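Local coordinates for putative exported protein (Bacteroides fragilis, PDB 4RAA) that is of unknown function, is probably exported, and folds as a six-bladed beta-propeller of the YWTD superfamily, at residues Lys14-Leu25 against Tyr289-Leu300. Numbering follows the deposited sequence.
Sequences KEHTDVNADSIL and YNYPIKIFQDQL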
ATOM      1  N   LYS A  14     -18.414 -19.484 -39.109  1.00 47.42           N
ATOM      2  CA  LYS A  14     -19.596 -19.502 -39.987  1.00 50.99           C
ATOM      3  C   LYS A  14     -20.778 -19.606 -39.020  1.00 50.19           C
ATOM      4  O   LYS A  14     -20.583 -20.036 -37.879  1.00 47.56           O
ATOM      5  CB  LYS A  14     -19.524 -20.645 -41.013  1.00 54.44           C
ATOM      6  CG  LYS A  14     -18.184 -20.688 -41.750  1.00 57.70           C
ATOM      7  CD  LYS A  14     -18.160 -21.572 -42.990  1.00 64.49           C
ATOM      8  CE  LYS A  14     -18.453 -20.811 -44.281  1.00 70.15           C
ATOM      9  NZ  LYS A  14     -19.800 -20.186 -44.321  1.00 73.83           N
ATOM     10  N   GLU A  15     -21.975 -19.178 -39.441  1.00 51.99           N
ATOM     11  CA  GLU A  15     -23.159 -19.159 -38.546  1.00 52.58           C
ATOM     12  C   GLU A  15     -23.475 -20.521 -37.976  1.00 51.48           C
ATOM     13  O   GLU A  15     -23.378 -20.716 -36.778  1.00 48.92           O
ATOM     14  CB  GLU A  15     -24.429 -18.611 -39.222  1.00 57.10           C
ATOM     15  CG  GLU A  15     -24.433 -17.109 -39.476  1.00 61.59           C
ATOM     16  CD  GLU A  15     -25.773 -16.580 -39.977  1.00 66.92           C
ATOM     17  OE1 GLU A  15     -26.832 -17.018 -39.471  1.00 67.64           O
ATOM     18  OE2 GLU A  15     -25.767 -15.693 -40.861  1.00 71.03           O
ATOM     19  N   HIS A  16     -23.812 -21.456 -38.858  1.00 54.03           N
ATOM     20  CA  HIS A  16     -24.200 -22.807 -38.472  1.00 55.71           C
ATOM     21  C   HIS A  16     -23.061 -23.797 -38.689  1.00 50.42           C
ATOM     22  O   HIS A  16     -22.080 -23.506 -39.365  1.00 49.64           O
ATOM     23  CB  HIS A  16     -25.434 -23.265 -39.279  1.00 62.41           C
ATOM     24  CG  HIS A  16     -26.586 -22.303 -39.232  1.00 72.55           C
ATOM     25  ND1 HIS A  16     -27.319 -22.066 -38.086  1.00 77.89           N
ATOM     26  CD2 HIS A  16     -27.145 -21.534 -40.200  1.00 77.27           C
ATOM     27  CE1 HIS A  16     -28.268 -21.184 -38.345  1.00 78.67           C
ATOM     28  NE2 HIS A  16     -28.188 -20.848 -39.621  1.00 81.37           N
ATOM     29  N   THR A  17     -23.197 -24.944 -38.041  1.00 47.65           N
ATOM     30  CA  THR A  17     -22.334 -26.104 -38.238  1.00 46.09           C
ATOM     31  C   THR A  17     -23.242 -27.302 -38.080  1.00 46.73           C
ATOM     32  O   THR A  17     -24.129 -27.284 -37.216  1.00 46.80           O
ATOM     33  CB  THR A  17     -21.158 -26.219 -37.242  1.00 44.01           C
ATOM     34  OG1 THR A  17     -20.370 -27.373 -37.579  1.00 43.60           O
ATOM     35  CG2 THR A  17     -21.626 -26.346 -35.779  1.00 42.73           C
ATOM     36  N   ASP A  18     -23.047 -28.324 -38.907  1.00 47.95           N
ATOM     37  CA  ASP A  18     -23.868 -29.540 -38.798  1.00 50.35           C
ATOM     38  C   ASP A  18     -23.109 -30.711 -38.130  1.00 49.76           C
ATOM     39  O   ASP A  18     -23.557 -31.860 -38.201  1.00 52.27           O
ATOM     40  CB  ASP A  18     -24.636 -29.865 -40.110  1.00 51.71           C
ATOM     41  CG  ASP A  18     -23.745 -30.079 -41.311  1.00 53.51           C
ATOM     42  OD1 ASP A  18     -22.509 -29.899 -41.220  1.00 54.17           O
ATOM     43  OD2 ASP A  18     -24.306 -30.416 -42.375  1.00 55.17           O
ATOM     44  N   VAL A  19     -22.009 -30.389 -37.437  1.00 47.02           N
ATOM     45  CA  VAL A  19     -21.260 -31.343 -36.618  1.00 47.13           C
ATOM     46  C   VAL A  19     -21.822 -31.214 -35.199  1.00 46.76           C
ATOM     47  O   VAL A  19     -22.019 -30.095 -34.705  1.00 45.05           O
ATOM     48  CB  VAL A  19     -19.734 -31.057 -36.611  1.00 46.75           C
ATOM     49  CG1 VAL A  19     -18.998 -31.869 -35.534  1.00 46.52           C
ATOM     50  CG2 VAL A  19     -19.137 -31.335 -37.993  1.00 47.60           C
ATOM     51  N   ASN A  20     -22.065 -32.358 -34.557  1.00 47.86           N
ATOM     52  CA  ASN A  20     -22.561 -32.415 -33.179  1.00 47.64           C
ATOM     53  C   ASN A  20     -21.388 -32.103 -32.226  1.00 47.45           C
ATOM     54  O   ASN A  20     -20.277 -32.612 -32.415  1.00 48.20           O
ATOM     55  CB  ASN A  20     -23.146 -33.806 -32.891  1.00 48.73           C
ATOM     56  CG  ASN A  20     -23.827 -33.909 -31.530  1.00 49.12           C
ATOM     57  OD1 ASN A  20     -23.432 -33.275 -30.561  1.00 48.19           O
ATOM     58  ND2 ASN A  20     -24.844 -34.752 -31.452  1.00 50.90           N
ATOM     59  N   ALA A  21     -21.648 -31.273 -31.212  1.00 46.77           N
ATOM     60  CA  ALA A  21     -20.619 -30.869 -30.223  1.00 46.24           C
ATOM     61  C   ALA A  21     -20.141 -32.014 -29.316  1.00 46.23           C
ATOM     62  O   ALA A  21     -19.023 -31.969 -28.791  1.00 45.01           O
ATOM     63  CB  ALA A  21     -21.125 -29.713 -29.376  1.00 45.49           C
ATOM     64  N   ASP A  22     -21.006 -33.015 -29.143  1.00 46.69           N
ATOM     65  CA  ASP A  22     -20.742 -34.228 -28.369  1.00 47.50           C
ATOM     66  C   ASP A  22     -19.510 -34.982 -28.900  1.00 47.19           C
ATOM     67  O   ASP A  22     -18.701 -35.465 -28.122  1.00 47.94           O
ATOM     68  CB  ASP A  22     -21.992 -35.143 -28.434  1.00 50.14           C
ATOM     69  CG  ASP A  22     -21.994 -36.252 -27.390  1.00 51.87           C
ATOM     70  OD1 ASP A  22     -21.759 -35.946 -26.200  1.00 51.23           O
ATOM     71  OD2 ASP A  22     -22.294 -37.417 -27.756  1.00 53.04           O
ATOM     72  N   SER A  23     -19.364 -35.041 -30.223  1.00 47.50           N
ATOM     73  CA  SER A  23     -18.250 -35.757 -30.877  1.00 48.14           C
ATOM     74  C   SER A  23     -16.883 -35.087 -30.751  1.00 47.75           C
ATOM     75  O   SER A  23     -15.892 -35.772 -30.509  1.00 50.05           O
ATOM     76  CB  SER A  23     -18.550 -35.986 -32.365  1.00 48.27           C
ATOM     77  OG  SER A  23     -18.672 -34.757 -33.055  1.00 46.75           O
ATOM     78  N   ILE A  24     -16.828 -33.767 -30.950  1.00 46.69           N
ATOM     79  CA  ILE A  24     -15.549 -32.990 -30.892  1.00 45.41           C
ATOM     80  C   ILE A  24     -15.063 -32.567 -29.493  1.00 44.33           C
ATOM     81  O   ILE A  24     -13.933 -32.070 -29.374  1.00 43.65           O
ATOM     82  CB  ILE A  24     -15.549 -31.736 -31.832  1.00 44.13           C
ATOM     83  CG1 ILE A  24     -16.697 -30.762 -31.503  1.00 42.72           C
ATOM     84  CG2 ILE A  24     -15.601 -32.166 -33.295  1.00 45.23           C
ATOM     85  CD1 ILE A  24     -16.644 -29.462 -32.270  1.00 41.96           C
ATOM     86  N   LEU A  25     -15.889 -32.765 -28.454  1.00 44.91           N
ATOM     87  CA  LEU A  25     -15.556 -32.382 -27.065  1.00 44.00           C
ATOM     88  C   LEU A  25     -15.519 -33.565 -26.095  1.00 45.45           C
ATOM     89  O   LEU A  25     -16.251 -34.552 -26.287  1.00 45.50           O
ATOM     90  CB  LEU A  25     -16.580 -31.371 -26.529  1.00 42.54           C
ATOM     91  CG  LEU A  25     -16.696 -30.000 -27.204  1.00 41.28           C
ATOM     92  CD1 LEU A  25     -17.941 -29.276 -26.703  1.00 40.67           C
ATOM     93  CD2 LEU A  25     -15.445 -29.164 -26.978  1.00 40.24           C
ATOM     94  N   TYR A 289     -16.181 -24.110 -35.085  1.00 36.04           N
ATOM     95  CA  TYR A 289     -17.524 -24.691 -34.952  1.00 36.17           C
ATOM     96  C   TYR A 289     -18.359 -23.711 -34.139  1.00 35.39           C
ATOM     97  O   TYR A 289     -17.978 -23.393 -33.019  1.00 34.55           O
ATOM     98  CB  TYR A 289     -17.491 -26.038 -34.216  1.00 36.22           C
ATOM     99  CG  TYR A 289     -16.555 -27.071 -34.790  1.00 36.94           C
ATOM    100  CD1 TYR A 289     -15.213 -27.117 -34.391  1.00 36.40           C
ATOM    101  CD2 TYR A 289     -17.005 -28.024 -35.712  1.00 38.23           C
ATOM    102  CE1 TYR A 289     -14.344 -28.073 -34.904  1.00 37.44           C
ATOM    103  CE2 TYR A 289     -16.138 -28.984 -36.242  1.00 39.14           C
ATOM    104  CZ  TYR A 289     -14.807 -29.009 -35.834  1.00 38.81           C
ATOM    105  OH  TYR A 289     -13.936 -29.943 -36.354  1.00 39.92           O
ATOM    106  N   ASN A 290     -19.488 -23.254 -34.688  1.00 35.98           N
ATOM    107  CA  ASN A 290     -20.353 -22.267 -34.037  1.00 35.55           C
ATOM    108  C   ASN A 290     -21.720 -22.854 -33.711  1.00 35.62           C
ATOM    109  O   ASN A 290     -22.327 -23.497 -34.558  1.00 36.66           O
ATOM    110  CB  ASN A 290     -20.523 -21.062 -34.956  1.00 36.42           C
ATOM    111  CG  ASN A 290     -21.090 -19.853 -34.240  1.00 36.15           C
ATOM    112  OD1 ASN A 290     -20.486 -19.341 -33.304  1.00 35.77           O
ATOM    113  ND2 ASN A 290     -22.231 -19.375 -34.691  1.00 37.04           N
ATOM    114  N   TYR A 291     -22.201 -22.600 -32.494  1.00 34.93           N
ATOM    115  CA  TYR A 291     -23.475 -23.143 -31.992  1.00 35.37           C
ATOM    116  C   TYR A 291     -24.268 -22.129 -31.189  1.00 34.97           C
ATOM    117  O   TYR A 291     -23.672 -21.431 -30.369  1.00 33.86           O
ATOM    118  CB  TYR A 291     -23.205 -24.294 -31.008  1.00 35.03           C
ATOM    119  CG  TYR A 291     -22.413 -25.464 -31.546  1.00 35.57           C
ATOM    120  CD1 TYR A 291     -21.011 -25.432 -31.554  1.00 34.95           C
ATOM    121  CD2 TYR A 291     -23.057 -26.630 -32.009  1.00 36.71           C
ATOM    122  CE1 TYR A 291     -20.268 -26.506 -32.033  1.00 35.64           C
ATOM    123  CE2 TYR A 291     -22.322 -27.717 -32.478  1.00 37.49           C
ATOM    124  CZ  TYR A 291     -20.924 -27.644 -32.496  1.00 36.98           C
ATOM    125  OH  TYR A 291     -20.165 -28.688 -32.956  1.00 37.64           O
ATOM    126  N   PRO A 292     -25.599 -22.029 -31.423  1.00 36.26           N
ATOM    127  CA  PRO A 292     -26.409 -21.264 -30.461  1.00 36.37           C
ATOM    128  C   PRO A 292     -26.396 -22.080 -29.164  1.00 36.48           C
ATOM    129  O   PRO A 292     -26.528 -23.306 -29.243  1.00 37.53           O
ATOM    130  CB  PRO A 292     -27.821 -21.246 -31.084  1.00 37.47           C
ATOM    131  CG  PRO A 292     -27.684 -21.726 -32.486  1.00 38.21           C
ATOM    132  CD  PRO A 292     -26.388 -22.477 -32.591  1.00 37.66           C
ATOM    133  N   ILE A 293     -26.227 -21.443 -28.004  1.00 36.17           N
ATOM    134  CA  ILE A 293     -26.177 -22.192 -26.722  1.00 36.87           C
ATOM    135  C   ILE A 293     -27.399 -23.110 -26.492  1.00 39.00           C
ATOM    136  O   ILE A 293     -27.234 -24.189 -25.909  1.00 39.49           O
ATOM    137  CB  ILE A 293     -25.787 -21.290 -25.503  1.00 36.13           C
ATOM    138  CG1 ILE A 293     -24.273 -20.972 -25.591  1.00 36.04           C
ATOM    139  CG2 ILE A 293     -26.063 -21.959 -24.151  1.00 35.64           C
ATOM    140  CD1 ILE A 293     -23.736 -19.955 -24.596  1.00 35.65           C
ATOM    141  N   LYS A 294     -28.586 -22.719 -26.980  1.00 40.89           N
ATOM    142  CA  LYS A 294     -29.782 -23.600 -26.895  1.00 44.21           C
ATOM    143  C   LYS A 294     -29.533 -24.987 -27.526  1.00 43.52           C
ATOM    144  O   LYS A 294     -29.987 -26.004 -26.994  1.00 43.66           O
ATOM    145  CB  LYS A 294     -31.049 -22.968 -27.523  1.00 47.02           C
ATOM    146  CG  LYS A 294     -31.883 -22.098 -26.589  1.00 48.26           C
ATOM    147  CD  LYS A 294     -31.204 -20.797 -26.187  1.00 48.55           C
ATOM    148  CE  LYS A 294     -32.033 -20.025 -25.161  1.00 49.59           C
ATOM    149  NZ  LYS A 294     -33.403 -19.698 -25.648  1.00 51.07           N
ATOM    150  N   ILE A 295     -28.815 -25.000 -28.646  1.00 42.65           N
ATOM    151  CA  ILE A 295     -28.464 -26.233 -29.356  1.00 43.05           C
ATOM    152  C   ILE A 295     -27.296 -26.921 -28.628  1.00 41.63           C
ATOM    153  O   ILE A 295     -27.366 -28.122 -28.383  1.00 41.49           O
ATOM    154  CB  ILE A 295     -28.180 -25.970 -30.869  1.00 44.52           C
ATOM    155  CG1 ILE A 295     -29.498 -25.737 -31.652  1.00 46.16           C
ATOM    156  CG2 ILE A 295     -27.431 -27.136 -31.527  1.00 45.58           C
ATOM    157  CD1 ILE A 295     -30.293 -24.496 -31.285  1.00 46.41           C
ATOM    158  N   PHE A 296     -26.248 -26.149 -28.297  1.00 39.93           N
ATOM    159  CA  PHE A 296     -25.021 -26.629 -27.611  1.00 38.55           C
ATOM    160  C   PHE A 296     -25.291 -27.429 -26.332  1.00 39.02           C
ATOM    161  O   PHE A 296     -24.768 -28.524 -26.167  1.00 39.72           O
ATOM    162  CB  PHE A 296     -24.109 -25.430 -27.279  1.00 36.84           C
ATOM    163  CG  PHE A 296     -22.717 -25.796 -26.819  1.00 35.34           C
ATOM    164  CD1 PHE A 296     -21.760 -26.230 -27.730  1.00 35.51           C
ATOM    165  CD2 PHE A 296     -22.336 -25.635 -25.487  1.00 34.46           C
ATOM    166  CE1 PHE A 296     -20.465 -26.543 -27.314  1.00 34.90           C
ATOM    167  CE2 PHE A 296     -21.042 -25.937 -25.065  1.00 33.71           C
ATOM    168  CZ  PHE A 296     -20.107 -26.396 -25.979  1.00 34.09           C
ATOM    169  N   GLN A 297     -26.113 -26.878 -25.448  1.00 39.82           N
ATOM    170  CA  GLN A 297     -26.443 -27.532 -24.162  1.00 40.93           C
ATOM    171  C   GLN A 297     -27.285 -28.823 -24.298  1.00 43.09           C
ATOM    172  O   GLN A 297     -27.106 -29.753 -23.506  1.00 44.90           O
ATOM    173  CB  GLN A 297     -27.103 -26.536 -23.203  1.00 40.28           C
ATOM    174  CG  GLN A 297     -28.524 -26.150 -23.571  1.00 40.96           C
ATOM    175  CD  GLN A 297     -29.008 -24.869 -22.924  1.00 40.18           C
ATOM    176  OE1 GLN A 297     -28.320 -24.256 -22.096  1.00 39.27           O
ATOM    177  NE2 GLN A 297     -30.203 -24.445 -23.317  1.00 40.46           N
ATOM    178  N   ASP A 298     -28.203 -28.861 -25.272  1.00 43.77           N
ATOM    179  CA  ASP A 298     -28.991 -30.077 -25.573  1.00 45.10           C
ATOM    180  C   ASP A 298     -28.121 -31.175 -26.232  1.00 46.17           C
ATOM    181  O   ASP A 298     -28.301 -32.357 -25.933  1.00 48.13           O
ATOM    182  CB  ASP A 298     -30.268 -29.759 -26.388  1.00 45.20           C
ATOM    183  CG  ASP A 298     -31.381 -29.097 -25.539  1.00 45.03           C
ATOM    184  OD1 ASP A 298     -31.179 -28.771 -24.344  1.00 43.31           O
ATOM    185  OD2 ASP A 298     -32.492 -28.911 -26.079  1.00 46.05           O
ATOM    186  N   GLN A 299     -27.173 -30.789 -27.090  1.00 46.10           N
ATOM    187  CA  GLN A 299     -26.231 -31.744 -27.722  1.00 46.56           C
ATOM    188  C   GLN A 299     -25.297 -32.436 -26.721  1.00 46.53           C
ATOM    189  O   GLN A 299     -24.984 -33.608 -26.896  1.00 48.81           O
ATOM    190  CB  GLN A 299     -25.395 -31.075 -28.821  1.00 45.98           C
ATOM    191  CG  GLN A 299     -26.146 -30.843 -30.128  1.00 46.70           C
ATOM    192  CD  GLN A 299     -25.274 -30.272 -31.246  1.00 46.38           C
ATOM    193  OE1 GLN A 299     -24.077 -30.014 -31.067  1.00 46.41           O
ATOM    194  NE2 GLN A 299     -25.874 -30.079 -32.411  1.00 46.77           N
ATOM    195  N   LEU A 300     -24.844 -31.714 -25.698  1.00 45.30           N
ATOM    196  CA  LEU A 300     -23.995 -32.295 -24.630  1.00 45.58           C
ATOM    197  C   LEU A 300     -24.790 -32.932 -23.473  1.00 46.59           C
ATOM    198  O   LEU A 300     -24.181 -33.512 -22.571  1.00 46.27           O
ATOM    199  CB  LEU A 300     -23.045 -31.233 -24.063  1.00 44.17           C
ATOM    200  CG  LEU A 300     -22.125 -30.528 -25.061  1.00 42.96           C
ATOM    201  CD1 LEU A 300     -21.354 -29.428 -24.357  1.00 41.57           C
ATOM    202  CD2 LEU A 300     -21.181 -31.519 -25.722  1.00 44.14           C
TER
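Gln299 OE1 takes the backbone N-H of Ala21 at 2.7 Å, a nearly straight bond (170°) in which the donor stands above the plane of the side-chain carbonyl. The glutamine runs extended beyond CG and slides past the Asn20 side chain in the opposite direction. Asn20 OD1, meanwhile, receives Asp22 N and caps the short, weakly bonded helix 21-24. Two consecutive N-H groups at this helix start thus find side-chain oxygens, one from each segment.

Next along, the Tyr291 hydroxyl donates to Val19 O (2.9 Å), coming from above the carbonyl plane, while that oxygen lies at the edge of the ring. Methyls close on both faces of the same ring: Thr17 CG2 sits 3.8 Å from its centroid on one, Ala21 CB 4.2 Å on the other, a CH-pi sandwich that should limit rotation about CB-CG. Ile24 CD1 rests squarely over the Tyr289 ring, 3.5 Å from its centroid; chi1 of 58° swings CG1 between the backbone N and carbonyl carbon and carries the methyl there. Deeper in, Leu25 CD1 meets Phe296 CZ at 3.7 Å, and Leu300 CD2 packs against Ala21.

At the far end Asn290 ND2 gives a straight bond (175°) to a lone pair of Glu15 O at 2.7 Å; its OD1 is hydrogen-bonded to Tyr270 OH, which holds both ends of the amide.

The linker thus leaves the sheet of 213-222, crosses the edge of sheet 254-292 and enters that of 354-360, where N-terminal strand 25-31 pairs with C-terminal strand 354-360, consistent with beta-propeller ring closure.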